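Local coordinates for Alpha/beta hydrolase (Streptomyces albidoflavus, PDB 6KSU), which probably releases non-ribosomal peptides from their synthetase by head-to-tail macrolactamization, as a stand-alone cyclase related to penicillin-binding proteins, at residues S260-D274 / L336-T349. Residues are numbered along the deposited sequence; the frame is centred on the assembly and turned at random.
Sequences SATDLVTAARPHLAD and LRIHPDRSLALALT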
loop_
_atom_site.group_PDB
_atom_site.type_symbol
_atom_site.label_atom_id
_atom_site.label_comp_id
_atom_site.label_asym_id
_atom_site.label_seq_id
_atom_site.Cartn_x
_atom_site.Cartn_y
_atom_site.Cartn_z
ATOM N N SER A 260 10.051 -2.804 11.929
ATOM C CA SER A 260 9.880 -1.638 12.777
ATOM C C SER A 260 9.712 -0.359 11.975
ATOM O O SER A 260 10.115 -0.254 10.816
ATOM C CB SER A 260 11.078 -1.470 13.708
ATOM O OG SER A 260 12.048 -0.708 13.040
ATOM N N ALA A 261 9.172 0.648 12.650
ATOM C CA ALA A 261 9.186 2.000 12.101
ATOM C C ALA A 261 10.583 2.385 11.651
ATOM O O ALA A 261 10.761 2.982 10.590
ATOM C CB ALA A 261 8.683 3.002 13.152
ATOM N N THR A 262 11.590 2.066 12.469
ATOM C CA THR A 262 12.959 2.479 12.179
ATOM C C THR A 262 13.512 1.750 10.961
ATOM O O THR A 262 14.264 2.337 10.173
ATOM C CB THR A 262 13.830 2.236 13.413
ATOM O OG1 THR A 262 13.517 3.229 14.389
ATOM C CG2 THR A 262 15.336 2.317 13.087
ATOM N N ASP A 263 13.160 0.468 10.801
ATOM C CA ASP A 263 13.514 -0.273 9.586
ATOM C C ASP A 263 13.014 0.449 8.326
ATOM O O ASP A 263 13.758 0.599 7.349
ATOM C CB ASP A 263 12.949 -1.713 9.648
ATOM C CG ASP A 263 13.571 -2.560 10.766
ATOM O OD1 ASP A 263 14.665 -2.190 11.266
ATOM O OD2 ASP A 263 12.980 -3.600 11.153
ATOM N N LEU A 264 11.753 0.919 8.341
ATOM C CA LEU A 264 11.182 1.567 7.167
ATOM C C LEU A 264 11.873 2.883 6.867
ATOM O O LEU A 264 12.059 3.238 5.694
ATOM C CB LEU A 264 9.685 1.816 7.351
ATOM C CG LEU A 264 8.713 0.640 7.365
ATOM C CD1 LEU A 264 7.291 1.169 7.613
ATOM C CD2 LEU A 264 8.749 -0.147 6.062
ATOM N N VAL A 265 12.212 3.644 7.908
ATOM C CA VAL A 265 12.971 4.878 7.699
ATOM C C VAL A 265 14.347 4.554 7.112
ATOM O O VAL A 265 14.837 5.244 6.210
ATOM C CB VAL A 265 13.070 5.669 9.021
ATOM C CG1 VAL A 265 14.039 6.826 8.907
ATOM C CG2 VAL A 265 11.682 6.181 9.439
ATOM N N THR A 266 14.965 3.470 7.576
ATOM C CA THR A 266 16.277 3.100 7.060
ATOM C C THR A 266 16.202 2.799 5.568
ATOM O O THR A 266 17.009 3.302 4.783
ATOM C CB THR A 266 16.808 1.903 7.842
ATOM O OG1 THR A 266 16.937 2.264 9.238
ATOM C CG2 THR A 266 18.145 1.422 7.272
ATOM N N ALA A 267 15.199 2.011 5.149
ATOM C CA ALA A 267 15.023 1.703 3.730
ATOM C C ALA A 267 14.722 2.949 2.902
ATOM O O ALA A 267 14.978 2.969 1.697
ATOM C CB ALA A 267 13.910 0.667 3.549
ATOM N N ALA A 268 14.183 3.993 3.523
ATOM C CA ALA A 268 13.962 5.263 2.845
ATOM C C ALA A 268 15.233 6.093 2.709
ATOM O O ALA A 268 15.260 7.023 1.891
ATOM C CB ALA A 268 12.896 6.075 3.594
ATOM N N ARG A 269 16.288 5.776 3.481
ATOM C CA ARG A 269 17.482 6.618 3.478
ATOM C C ARG A 269 18.063 6.839 2.087
ATOM O O ARG A 269 18.356 7.999 1.760
ATOM C CB ARG A 269 18.528 6.044 4.449
ATOM C CG ARG A 269 18.073 6.058 5.922
ATOM C CD ARG A 269 18.146 7.447 6.526
ATOM N NE ARG A 269 19.397 8.126 6.199
ATOM C CZ ARG A 269 20.502 8.050 6.933
ATOM N NH1 ARG A 269 20.505 7.328 8.046
ATOM N NH2 ARG A 269 21.597 8.709 6.556
ATOM N N PRO A 270 18.255 5.823 1.228
ATOM C CA PRO A 270 18.787 6.102 -0.124
ATOM C C PRO A 270 17.903 6.997 -0.983
ATOM O O PRO A 270 18.353 7.417 -2.057
ATOM C CB PRO A 270 18.927 4.704 -0.763
ATOM C CG PRO A 270 18.913 3.760 0.371
ATOM C CD PRO A 270 18.057 4.376 1.434
ATOM N N HIS A 271 16.668 7.287 -0.576
ATOM C CA HIS A 271 15.787 8.105 -1.391
ATOM C C HIS A 271 15.962 9.589 -1.152
ATOM O O HIS A 271 15.392 10.385 -1.888
ATOM C CB HIS A 271 14.319 7.732 -1.152
ATOM C CG HIS A 271 13.992 6.343 -1.586
ATOM N ND1 HIS A 271 13.375 6.062 -2.783
ATOM C CD2 HIS A 271 14.225 5.151 -0.993
ATOM C CE1 HIS A 271 13.252 4.755 -2.917
ATOM N NE2 HIS A 271 13.755 4.177 -1.840
ATOM N N LEU A 272 16.744 9.987 -0.171
ATOM C CA LEU A 272 16.743 11.384 0.217
ATOM C C LEU A 272 17.897 12.128 -0.422
ATOM O O LEU A 272 18.879 11.533 -0.883
ATOM C CB LEU A 272 16.800 11.518 1.735
ATOM C CG LEU A 272 15.919 10.535 2.495
ATOM C CD1 LEU A 272 16.250 10.606 4.008
ATOM C CD2 LEU A 272 14.475 10.886 2.268
ATOM N N ALA A 273 17.738 13.454 -0.453
ATOM C CA ALA A 273 18.775 14.345 -0.969
ATOM C C ALA A 273 20.132 14.025 -0.364
ATOM O O ALA A 273 21.128 13.879 -1.080
ATOM C CB ALA A 273 18.401 15.799 -0.673
ATOM N N ASP A 274 20.189 13.906 0.966
ATOM C CA ASP A 274 21.436 13.690 1.689
ATOM C C ASP A 274 21.905 12.233 1.663
ATOM O O ASP A 274 22.650 11.817 2.559
ATOM C CB ASP A 274 21.282 14.178 3.135
ATOM C CG ASP A 274 20.313 13.319 3.947
ATOM O OD1 ASP A 274 19.649 12.434 3.355
ATOM O OD2 ASP A 274 20.214 13.525 5.180
ATOM N N LEU A 336 4.362 5.007 5.817
ATOM C CA LEU A 336 5.686 5.512 5.492
ATOM C C LEU A 336 5.550 6.762 4.635
ATOM O O LEU A 336 4.698 6.821 3.738
ATOM C CB LEU A 336 6.523 4.457 4.741
ATOM C CG LEU A 336 7.805 4.970 4.080
ATOM C CD1 LEU A 336 8.794 5.480 5.125
ATOM C CD2 LEU A 336 8.429 3.868 3.275
ATOM N N ARG A 337 6.402 7.756 4.897
ATOM C CA ARG A 337 6.345 9.013 4.157
ATOM C C ARG A 337 7.744 9.565 3.989
ATOM O O ARG A 337 8.503 9.639 4.963
ATOM C CB ARG A 337 5.463 10.054 4.860
ATOM C CG ARG A 337 4.001 9.695 4.907
ATOM C CD ARG A 337 3.344 9.738 3.512
ATOM N NE ARG A 337 1.895 9.583 3.593
ATOM C CZ ARG A 337 1.268 8.413 3.718
ATOM N NH1 ARG A 337 1.966 7.282 3.746
ATOM N NH2 ARG A 337 -0.061 8.361 3.780
ATOM N N ILE A 338 8.064 9.988 2.764
ATOM C CA ILE A 338 9.406 10.430 2.388
ATOM C C ILE A 338 9.297 11.763 1.663
ATOM O O ILE A 338 8.486 11.907 0.743
ATOM C CB ILE A 338 10.092 9.412 1.465
ATOM C CG1 ILE A 338 10.135 8.020 2.095
ATOM C CG2 ILE A 338 11.440 9.905 1.055
ATOM C CD1 ILE A 338 10.462 6.942 1.114
ATOM N N HIS A 339 10.122 12.726 2.046
ATOM C CA HIS A 339 10.247 13.967 1.284
ATOM C C HIS A 339 11.691 14.072 0.841
ATOM O O HIS A 339 12.533 14.582 1.599
ATOM C CB HIS A 339 9.851 15.198 2.091
ATOM C CG HIS A 339 9.707 16.435 1.256
ATOM N ND1 HIS A 339 10.791 17.163 0.807
ATOM C CD2 HIS A 339 8.610 17.068 0.783
ATOM C CE1 HIS A 339 10.366 18.202 0.111
ATOM N NE2 HIS A 339 9.045 18.165 0.081
ATOM N N PRO A 340 12.025 13.625 -0.371
ATOM C CA PRO A 340 13.443 13.557 -0.751
ATOM C C PRO A 340 14.162 14.888 -0.637
ATOM O O PRO A 340 15.308 14.930 -0.150
ATOM C CB PRO A 340 13.397 13.054 -2.195
ATOM C CG PRO A 340 12.066 12.392 -2.305
ATOM C CD PRO A 340 11.137 13.149 -1.442
ATOM N N ASP A 341 13.514 15.987 -1.024
ATOM C CA ASP A 341 14.292 17.215 -1.154
ATOM C C ASP A 341 14.656 17.788 0.206
ATOM O O ASP A 341 15.757 18.329 0.374
ATOM C CB ASP A 341 13.556 18.231 -2.028
ATOM C CG ASP A 341 13.642 17.876 -3.509
ATOM O OD1 ASP A 341 14.242 16.829 -3.837
ATOM O OD2 ASP A 341 13.127 18.644 -4.345
ATOM N N ARG A 342 13.779 17.633 1.189
ATOM C CA ARG A 342 14.082 18.026 2.554
ATOM C C ARG A 342 14.787 16.927 3.354
ATOM O O ARG A 342 15.039 17.122 4.546
ATOM C CB ARG A 342 12.792 18.458 3.260
ATOM C CG ARG A 342 12.142 19.675 2.631
ATOM C CD ARG A 342 10.728 19.932 3.164
ATOM N NE ARG A 342 10.757 20.136 4.608
ATOM C CZ ARG A 342 9.683 20.237 5.379
ATOM N NH1 ARG A 342 8.468 20.165 4.847
ATOM N NH2 ARG A 342 9.827 20.417 6.689
ATOM N N SER A 343 15.122 15.793 2.732
ATOM C CA SER A 343 15.807 14.688 3.406
ATOM C C SER A 343 15.052 14.280 4.669
ATOM O O SER A 343 15.612 14.217 5.775
ATOM C CB SER A 343 17.259 15.049 3.718
ATOM O OG SER A 343 17.986 15.339 2.536
ATOM N N LEU A 344 13.749 14.023 4.499
ATOM C CA LEU A 344 12.880 13.727 5.626
ATOM C C LEU A 344 12.123 12.432 5.364
ATOM O O LEU A 344 11.529 12.256 4.294
ATOM C CB LEU A 344 11.916 14.883 5.869
ATOM C CG LEU A 344 11.054 14.922 7.125
ATOM C CD1 LEU A 344 10.421 16.282 7.121
ATOM C CD2 LEU A 344 9.976 13.832 7.260
ATOM N N ALA A 345 12.131 11.539 6.351
ATOM C CA ALA A 345 11.367 10.305 6.304
ATOM C C ALA A 345 10.805 10.021 7.686
ATOM O O ALA A 345 11.474 10.244 8.701
ATOM C CB ALA A 345 12.217 9.125 5.835
ATOM N N LEU A 346 9.571 9.535 7.717
ATOM C CA LEU A 346 8.930 9.178 8.967
ATOM C C LEU A 346 8.033 7.979 8.720
ATOM O O LEU A 346 7.417 7.844 7.658
ATOM C CB LEU A 346 8.130 10.337 9.564
ATOM C CG LEU A 346 6.886 10.958 8.920
ATOM C CD1 LEU A 346 5.681 10.151 9.168
ATOM C CD2 LEU A 346 6.660 12.287 9.585
ATOM N N ALA A 347 7.988 7.102 9.691
ATOM C CA ALA A 347 7.245 5.865 9.589
ATOM C C ALA A 347 6.491 5.689 10.882
ATOM O O ALA A 347 6.978 6.078 11.948
ATOM C CB ALA A 347 8.150 4.664 9.346
ATOM N N LEU A 348 5.292 5.130 10.779
ATOM C CA LEU A 348 4.468 4.878 11.949
ATOM C C LEU A 348 4.010 3.436 11.873
ATOM O O LEU A 348 3.521 3.004 10.819
ATOM C CB LEU A 348 3.270 5.840 11.991
ATOM C CG LEU A 348 2.243 5.631 13.090
ATOM C CD1 LEU A 348 2.838 5.997 14.409
ATOM C CD2 LEU A 348 0.962 6.405 12.811
ATOM N N THR A 349 4.216 2.676 12.956
ATOM C CA THR A 349 3.568 1.377 13.096
ATOM C C THR A 349 2.627 1.422 14.292
ATOM O O THR A 349 2.903 2.098 15.286
ATOM C CB THR A 349 4.565 0.213 13.220
ATOM O OG1 THR A 349 5.452 0.377 14.349
ATOM C CG2 THR A 349 5.385 0.075 11.931
HETATM O O HOH W 1 17.988 14.969 7.031
#
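A347 directs its methyl from strand 344-349 against helix 261-268, with CB 3.3 Å from A261 O and 3.8 Å from L264 CB. V265 straddles the next step of the strand: CG1, anti to the backbone N (chi1 170°), lies near A345 CB, while CG2 reaches A347. One turn on, A268 CB sits 3.6 Å from I338 CD1 and also meets A345 CB. The alanines A261, A268, A345 and A347 are consistent with the close approach of the helix axis to this strand, 7.1 Å, against 9.2 Å for strand 336-339, where the larger L336 and I338 fill the interval. L272 crosses I338 at about a right angle, its CD2 pressed tightly to I338 CG2, while its CB and CD1 lie along the backbone of S343. Polar bonds close this end. A273 N donates to P340 O (2.9 Å), which also takes S343 N of the type I turn from the opposite face of its carbonyl plane. D274 N donates to S343 OG, and a water bridges D274 OD2 and S343 O; Y52 also bonds D274 OD2. At the far end, S260 and D263 form a capping box. S343 and L344 opposite H339 make a G1 bulge in the hairpin. Helix 355-365 packs against R337, L346 and L348, which point away from helix 261-268, giving the helix-flanked antiparallel sheet of the beta-lactamase/penicillin-binding-protein fold.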